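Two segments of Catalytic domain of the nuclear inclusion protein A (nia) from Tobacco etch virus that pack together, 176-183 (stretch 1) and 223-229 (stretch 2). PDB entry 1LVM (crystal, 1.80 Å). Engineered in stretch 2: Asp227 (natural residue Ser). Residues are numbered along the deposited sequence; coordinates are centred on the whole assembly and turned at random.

Stretch 1, residues 176-183: SASNFTNT
Stretch 2 223-229: KVFMDKP

The apolar centre of this contact is an aromatic pair, Phe180 with Phe225. Their ring centroids lie 5.9 Å apart with planes at 47°, an oblique arrangement, and the closest approach is 3.7 Å from Phe180 CZ to Phe225 CD1, with that CD1 lying at the edge of the Phe180 ring, near its plane. Both side chains leave the backbone sideways to the opposing stretch and both take the m rotamer (chi1 -64° and -63°), which brings their ends nearer; chi2 is -32° for Phe180 and 83° for Phe225. A broad apolar ring suits Phe180 because CZ reaches Phe225 while CD1 lies beside Lys228 and Pro229. Phe180 has the largest covered area, 92 Å² of the 284 Å² summed over both sides, yet it remains exposed overall.

Deeper in the structure the strand that includes Ala177 and the strand 223-225 are too far apart for backbone pairing: the CA atoms of Ala177 and Val224 are 7.9 Å apart, and no backbone hydrogen bond crosses. The strands meet instead through a methyl-to-methyl contact. Ala177 points its CB toward stretch 2 and meets CG1 of Val224 (chi1 -165°, t) at 4.2 Å; both residues are buried. Ala177 is extended, at phi/psi -159/173, as are Val224 at -118/128 and Phe225 at -97/150.

Beyond its strand, stretch 1 folds into a type I turn from Asn179 to Asn182, closed by Asn182 N to Asn179 O at 3.0 Å. Phe180 (-57/-26) and Thr181 (-96/6) occupy its central positions, and Asn182 follows in a left-handed conformation (53/36). Asn179 (chi1 54°, p) braces the turn, its OD1 accepting from Thr183 N at 2.8 Å and its ND2 donating to Thr183 OG1 at 2.8 Å.

The register advances in the same sense along both stretches, Ala177 by Val224 and then Phe180 by Lys228, whose CA atoms are 6.6 Å apart. Lys228 (-82/179) lays its aliphatic chain along Phe180: CG is 3.8 Å from Phe180 CD1, and CD is 3.4 Å from Phe180 O. Pro229, poorly ordered, adds a looser contact, its CD 4.4 Å from Phe180 CD1. Engineered Asp227 directs its CB away and makes no contact.

The polar edge is a single hydrogen bond, Lys228 NZ to Asn182 OD1, at 2.8 Å. Lysine chi angles of -142°, -160°, -54° and -171° carry the amine there, while Asn182 (chi1 -66°, m; chi2 90°) presents its amide oxygen. Lysine serves both parts of the contact, its methylenes against the phenylalanine and its charged end on the amide.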

ATOM      1  N   SER A 176      -2.366   1.147  -6.404  1.00 14.29           N
ATOM      2  CA  SER A 176      -3.842   1.126  -6.300  1.00 14.36           C
ATOM      3  C   SER A 176      -4.596   0.644  -7.511  1.00 16.90           C
ATOM      4  O   SER A 176      -5.521  -0.197  -7.429  1.00 20.02           O
ATOM      5  CB  SER A 176      -4.416   2.540  -6.016  1.00 16.31           C
ATOM      6  OG  SER A 176      -4.246   2.934  -4.682  1.00 24.72           O
ATOM      7  N   ALA A 177      -4.178   1.105  -8.685  1.00 15.84           N
ATOM      8  CA  ALA A 177      -5.082   0.791  -9.811  1.00 13.81           C
ATOM      9  C   ALA A 177      -4.434   0.835 -11.183  1.00 15.86           C
ATOM     10  O   ALA A 177      -3.296   1.229 -11.318  1.00 17.75           O
ATOM     11  CB  ALA A 177      -6.255   1.853  -9.772  1.00 13.56           C
ATOM     12  N   SER A 178      -5.196   0.416 -12.188  1.00 15.53           N
ATOM     13  CA  SER A 178      -4.730   0.467 -13.552  1.00 23.87           C
ATOM     14  C   SER A 178      -5.892   0.894 -14.460  1.00 18.47           C
ATOM     15  O   SER A 178      -7.063   0.887 -14.010  1.00 21.15           O
ATOM     16  CB  SER A 178      -4.212  -0.913 -13.962  1.00 28.36           C
ATOM     17  OG  SER A 178      -3.658  -0.831 -15.258  1.00 43.81           O
ATOM     18  N   ASN A 179      -5.572   1.298 -15.702  1.00 27.37           N
ATOM     19  CA  ASN A 179      -6.633   1.598 -16.693  1.00 23.82           C
ATOM     20  C   ASN A 179      -7.110   0.236 -17.195  1.00 26.69           C
ATOM     21  O   ASN A 179      -6.499  -0.799 -16.899  1.00 29.36           O
ATOM     22  CB  ASN A 179      -6.161   2.457 -17.858  1.00 26.00           C
ATOM     23  CG  ASN A 179      -4.933   1.897 -18.588  1.00 29.57           C
ATOM     24  OD1 ASN A 179      -4.456   0.787 -18.335  1.00 31.91           O
ATOM     25  ND2 ASN A 179      -4.439   2.680 -19.535  1.00 35.84           N
ATOM     26  N   PHE A 180      -8.211   0.210 -17.935  1.00 41.73           N
ATOM     27  CA  PHE A 180      -8.768  -1.078 -18.363  1.00 35.14           C
ATOM     28  C   PHE A 180      -7.876  -2.019 -19.171  1.00 93.94           C
ATOM     29  O   PHE A 180      -8.045  -3.243 -19.115  1.00 42.43           O
ATOM     30  CB  PHE A 180     -10.121  -0.847 -19.061  1.00 38.36           C
ATOM     31  CG  PHE A 180     -11.171  -0.263 -18.136  1.00 93.94           C
ATOM     32  CD1 PHE A 180     -11.169  -0.576 -16.770  1.00 67.48           C
ATOM     33  CD2 PHE A 180     -12.160   0.589 -18.622  1.00 93.94           C
ATOM     34  CE1 PHE A 180     -12.130  -0.048 -15.911  1.00 66.89           C
ATOM     35  CE2 PHE A 180     -13.126   1.117 -17.764  1.00 78.19           C
ATOM     36  CZ  PHE A 180     -13.106   0.795 -16.408  1.00 70.12           C
ATOM     37  N   THR A 181      -6.905  -1.454 -19.873  1.00 35.91           N
ATOM     38  CA  THR A 181      -5.986  -2.225 -20.693  1.00 32.64           C
ATOM     39  C   THR A 181      -4.679  -2.569 -20.005  1.00 74.49           C
ATOM     40  O   THR A 181      -3.775  -3.139 -20.616  1.00 41.37           O
ATOM     41  CB  THR A 181      -5.672  -1.451 -21.976  1.00 88.85           C
ATOM     42  OG1 THR A 181      -5.324  -0.100 -21.637  1.00 37.85           O
ATOM     43  CG2 THR A 181      -6.890  -1.439 -22.894  1.00 47.17           C
ATOM     44  N   ASN A 182      -4.589  -2.246 -18.727  1.00 54.39           N
ATOM     45  CA  ASN A 182      -3.380  -2.503 -17.964  1.00 31.39           C
ATOM     46  C   ASN A 182      -2.171  -1.916 -18.657  1.00 29.78           C
ATOM     47  O   ASN A 182      -1.086  -2.499 -18.632  1.00 42.93           O
ATOM     48  CB  ASN A 182      -3.175  -4.005 -17.740  1.00 43.63           C
ATOM     49  CG  ASN A 182      -4.242  -4.600 -16.868  1.00 57.27           C
ATOM     50  OD1 ASN A 182      -5.279  -5.062 -17.353  1.00 46.70           O
ATOM     51  ND2 ASN A 182      -4.015  -4.563 -15.558  1.00 36.15           N
ATOM     52  N   THR A 183      -2.350  -0.764 -19.298  1.00 29.60           N
ATOM     53  CA  THR A 183      -1.220  -0.112 -19.954  1.00 24.44           C
ATOM     54  C   THR A 183      -0.679   1.094 -19.130  1.00 30.68           C
ATOM     55  O   THR A 183       0.450   1.574 -19.367  1.00 41.16           O
ATOM     56  CB  THR A 183      -1.628   0.382 -21.323  1.00 46.69           C
ATOM     57  OG1 THR A 183      -2.774   1.227 -21.174  1.00 37.71           O
ATOM     58  CG2 THR A 183      -1.975  -0.807 -22.229  1.00 45.43           C
ATOM     59  N   LYS A 223     -12.455   8.242 -12.156  1.00 31.32           N
ATOM     60  CA  LYS A 223     -13.524   7.390 -11.657  1.00 26.72           C
ATOM     61  C   LYS A 223     -12.825   6.012 -11.551  1.00 20.71           C
ATOM     62  O   LYS A 223     -12.211   5.514 -12.514  1.00 22.31           O
ATOM     63  CB  LYS A 223     -14.673   7.321 -12.663  1.00 26.75           C
ATOM     64  CG  LYS A 223     -15.946   6.699 -12.123  1.00 50.23           C
ATOM     65  CD  LYS A 223     -16.943   6.500 -13.259  1.00 52.21           C
ATOM     66  CE  LYS A 223     -18.295   6.088 -12.734  1.00 61.71           C
ATOM     67  NZ  LYS A 223     -19.282   6.062 -13.839  1.00 88.36           N
ATOM     68  N   VAL A 224     -12.888   5.396 -10.363  1.00 28.22           N
ATOM     69  CA  VAL A 224     -12.262   4.124 -10.169  1.00 19.66           C
ATOM     70  C   VAL A 224     -13.305   3.056  -9.809  1.00 16.91           C
ATOM     71  O   VAL A 224     -14.115   3.274  -8.923  1.00 22.43           O
ATOM     72  CB  VAL A 224     -11.195   4.156  -8.996  1.00 21.07           C
ATOM     73  CG1 VAL A 224     -10.303   2.863  -9.098  1.00 21.82           C
ATOM     74  CG2 VAL A 224     -10.354   5.457  -9.066  1.00 23.02           C
ATOM     75  N   PHE A 225     -13.289   1.950 -10.535  1.00 23.37           N
ATOM     76  CA  PHE A 225     -14.215   0.870 -10.263  1.00 26.34           C
ATOM     77  C   PHE A 225     -13.581  -0.197  -9.397  1.00 22.70           C
ATOM     78  O   PHE A 225     -12.388  -0.444  -9.474  1.00 25.14           O
ATOM     79  CB  PHE A 225     -14.666   0.208 -11.548  1.00 30.72           C
ATOM     80  CG  PHE A 225     -15.424   1.117 -12.458  1.00 39.39           C
ATOM     81  CD1 PHE A 225     -14.747   1.986 -13.308  1.00 30.48           C
ATOM     82  CD2 PHE A 225     -16.825   1.136 -12.441  1.00 35.56           C
ATOM     83  CE1 PHE A 225     -15.448   2.873 -14.137  1.00 89.06           C
ATOM     84  CE2 PHE A 225     -17.543   2.031 -13.277  1.00 42.05           C
ATOM     85  CZ  PHE A 225     -16.844   2.894 -14.121  1.00 26.60           C
ATOM     86  N   MET A 226     -14.409  -0.870  -8.601  1.00 31.56           N
ATOM     87  CA  MET A 226     -13.959  -1.964  -7.743  1.00 30.62           C
ATOM     88  C   MET A 226     -13.461  -3.166  -8.555  1.00 73.34           C
ATOM     89  O   MET A 226     -12.477  -3.803  -8.171  1.00 44.92           O
ATOM     90  CB  MET A 226     -15.115  -2.411  -6.852  1.00 26.70           C
ATOM     91  CG  MET A 226     -15.546  -1.344  -5.886  1.00 30.78           C
ATOM     92  SD  MET A 226     -14.253  -0.692  -4.677  1.00 34.80           S
ATOM     93  CE  MET A 226     -14.633   1.002  -4.725  1.00 47.54           C
ATOM     94  N   ASP A 227     -14.152  -3.472  -9.662  1.00 53.08           N
ATOM     95  CA  ASP A 227     -13.810  -4.599 -10.563  1.00 93.94           C
ATOM     96  C   ASP A 227     -13.670  -4.086 -12.009  1.00 36.94           C
ATOM     97  O   ASP A 227     -14.291  -3.090 -12.361  1.00 41.61           O
ATOM     98  CB  ASP A 227     -14.921  -5.681 -10.577  1.00 50.05           C
ATOM     99  CG  ASP A 227     -15.505  -5.982  -9.184  1.00 93.94           C
ATOM    100  OD1 ASP A 227     -14.732  -6.292  -8.247  1.00 49.36           O
ATOM    101  OD2 ASP A 227     -16.751  -5.924  -9.030  1.00 60.34           O
ATOM    102  N   LYS A 228     -12.889  -4.778 -12.841  1.00 55.27           N
ATOM    103  CA  LYS A 228     -12.704  -4.409 -14.256  1.00 61.06           C
ATOM    104  C   LYS A 228     -13.942  -4.993 -14.993  1.00 51.94           C
ATOM    105  O   LYS A 228     -14.751  -5.637 -14.347  1.00 43.86           O
ATOM    106  CB  LYS A 228     -11.394  -5.035 -14.776  1.00 50.20           C
ATOM    107  CG  LYS A 228     -10.597  -4.150 -15.748  1.00 55.24           C
ATOM    108  CD  LYS A 228      -9.614  -4.968 -16.599  1.00 66.72           C
ATOM    109  CE  LYS A 228      -8.697  -5.809 -15.719  1.00 90.58           C
ATOM    110  NZ  LYS A 228      -7.588  -6.463 -16.462  1.00 54.04           N
ATOM    111  N   PRO A 229     -14.091  -4.798 -16.334  1.00 93.94           N
ATOM    112  CA  PRO A 229     -15.224  -5.300 -17.124  1.00 44.78           C
ATOM    113  C   PRO A 229     -16.393  -5.949 -16.402  1.00 93.94           C
ATOM    114  O   PRO A 229     -17.458  -6.134 -16.997  1.00 93.94           O
ATOM    115  CB  PRO A 229     -14.543  -6.252 -18.091  1.00 93.94           C
ATOM    116  CG  PRO A 229     -13.342  -5.429 -18.505  1.00 93.94           C
ATOM    117  CD  PRO A 229     -12.971  -4.559 -17.266  1.00 93.94           C
TER